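PDB 2F5Y: regulator of G-protein signalling 3 isoform 1 from Homo sapiens, which probably regulates G-protein signalling, its PDZ domain being of the kind that commonly binds the C-terminal tails of partner proteins. Local coordinates for residues R69-P72 and S73-L77. Numbering follows the deposited sequence.
With SO4 (sulfate ion), chain D.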
loop_
_atom_site.group_PDB
_atom_site.type_symbol
_atom_site.label_atom_id
_atom_site.label_comp_id
_atom_site.label_asym_id
_atom_site.label_seq_id
_atom_site.Cartn_x
_atom_site.Cartn_y
_atom_site.Cartn_z
ATOM N N ARG A 69 2.727 4.628 -8.148
ATOM C CA ARG A 69 3.754 4.519 -9.176
ATOM C C ARG A 69 4.514 5.812 -9.427
ATOM O O ARG A 69 5.578 5.783 -10.022
ATOM C CB ARG A 69 3.158 4.016 -10.480
ATOM C CG ARG A 69 2.717 2.573 -10.408
ATOM C CD ARG A 69 2.051 2.157 -11.691
ATOM N NE ARG A 69 2.980 2.225 -12.817
ATOM C CZ ARG A 69 2.625 2.146 -14.097
ATOM N NH1 ARG A 69 3.552 2.231 -15.030
ATOM N NH2 ARG A 69 1.353 1.975 -14.449
ATOM N N SER A 70 3.967 6.933 -8.970
ATOM C CA SER A 70 4.574 8.253 -9.151
ATOM C C SER A 70 5.415 8.721 -7.978
ATOM O O SER A 70 5.940 9.825 -8.026
ATOM C CB SER A 70 3.477 9.297 -9.380
ATOM O OG SER A 70 2.641 8.918 -10.457
ATOM N N CYS A 71 5.534 7.923 -6.920
ATOM C CA CYS A 71 6.394 8.300 -5.795
ATOM C C CYS A 71 7.850 7.947 -6.093
ATOM O O CYS A 71 8.130 6.839 -6.498
ATOM C CB CYS A 71 5.947 7.611 -4.507
ATOM S SG CYS A 71 4.320 8.142 -3.986
ATOM N N PRO A 72 8.775 8.897 -5.895
ATOM C CA PRO A 72 10.157 8.658 -6.295
ATOM C C PRO A 72 10.935 7.587 -5.531
ATOM O O PRO A 72 11.607 6.760 -6.155
ATOM C CB PRO A 72 10.831 10.021 -6.091
ATOM C CG PRO A 72 9.733 11.006 -5.877
ATOM C CD PRO A 72 8.579 10.254 -5.344
ATOM N N SER A 73 10.878 7.607 -4.205
ATOM C CA SER A 73 11.882 6.906 -3.410
ATOM C C SER A 73 11.287 5.865 -2.478
ATOM O O SER A 73 11.803 4.749 -2.357
ATOM C CB SER A 73 12.693 7.936 -2.615
ATOM O OG SER A 73 13.240 8.928 -3.480
ATOM N N GLU A 74 10.205 6.247 -1.812
ATOM C CA GLU A 74 9.489 5.343 -0.930
ATOM C C GLU A 74 8.079 5.827 -0.662
ATOM O O GLU A 74 7.794 7.031 -0.729
ATOM C CB GLU A 74 10.222 5.206 0.408
ATOM C CG GLU A 74 10.071 6.393 1.341
ATOM C CD GLU A 74 10.818 6.201 2.652
ATOM O OE1 GLU A 74 11.632 5.260 2.735
ATOM O OE2 GLU A 74 10.593 6.994 3.594
ATOM N N ILE A 75 7.210 4.874 -0.339
ATOM C CA ILE A 75 5.876 5.181 0.118
ATOM C C ILE A 75 5.799 4.823 1.595
ATOM O O ILE A 75 6.457 3.897 2.062
ATOM C CB ILE A 75 4.773 4.422 -0.673
ATOM C CG1 ILE A 75 4.996 2.905 -0.642
ATOM C CG2 ILE A 75 4.698 4.930 -2.112
ATOM C CD1 ILE A 75 3.809 2.087 -1.221
ATOM N N ILE A 76 5.014 5.598 2.332
ATOM C CA ILE A 76 4.663 5.268 3.702
ATOM C C ILE A 76 3.160 5.113 3.682
ATOM O O ILE A 76 2.445 6.074 3.399
ATOM C CB ILE A 76 5.046 6.372 4.685
ATOM C CG1 ILE A 76 6.514 6.746 4.513
ATOM C CG2 ILE A 76 4.766 5.911 6.120
ATOM C CD1 ILE A 76 6.861 8.112 5.102
ATOM N N LEU A 77 2.688 3.895 3.927
ATOM C CA LEU A 77 1.260 3.618 3.943
ATOM C C LEU A 77 0.829 3.413 5.366
ATOM O O LEU A 77 1.494 2.709 6.113
ATOM C CB LEU A 77 0.941 2.335 3.196
ATOM C CG LEU A 77 1.286 2.219 1.726
ATOM C CD1 LEU A 77 0.897 0.787 1.269
ATOM C CD2 LEU A 77 0.557 3.303 0.916
HETATM S S SO4 D . -1.751 4.044 -13.383
HETATM O O1 SO4 D . -1.667 3.347 -14.664
HETATM O O2 SO4 D . -3.159 4.203 -13.003
HETATM O O3 SO4 D . -1.068 3.239 -12.375
HETATM O O4 SO4 D . -1.109 5.354 -13.499
#
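In the loop that carries the chain from helix 61-69 into strand 74-81 of the PDZ domain, Cys71 folds back over Ile75, four residues on. Cys71 SG lies 3.7 Å from Ile75 CG2, and Cys71 CB is almost as near to the same methyl, at 3.8 Å. One branch of the isoleucine thus meets both side-chain atoms of the cysteine. The torsion of Ile75 explains the choice: with chi1 at 56°, CG1 sits between the backbone N and the carbonyl carbon, while CG2 lies beside the backbone N, turned to the loop. CG1 and CD1 are left to run the other way. No hydrogen bond joins residues 69-72 to 73-77, and across the turn the contact is apolar. Cys71 is partly exposed, whereas Ile75 is buried in the core of the PDZ fold, its side chain also packing on Phe16, Phe18, Ile9 and Leu51.

At the bend, Pro72 and Ser73 are exposed. Ser73 OG lies 3.4 Å from Pro72 C and 3.7 Å from Pro72 CB, as expected of adjacent residues. Cys71 O accepts a hydrogen bond from the Arg11 side chain (NH1), and Ser73, Ile75 and Leu77 pair through the backbone with Arg11, Ile9 and Ile7, where strand 74-81 runs antiparallel to strand 3-10. Ser70 OG is hydrogen-bonded to His66 O.

The side chain of Arg69 leaves the backbone on the side away from residues 73-77, and its guanidinium reaches a sulfate ion likely taken up from the crystallisation solution. Its chain bends at chi3 (63°), and NH2 makes a weak hydrogen bond to sulfate O3 over 3.4 Å, with an N-H...O angle of 144°. Arg69 CD also approaches O3, at 3.4 Å, while sulfate O1 lies oblique to the guanidinium, 3.3 Å from NH2.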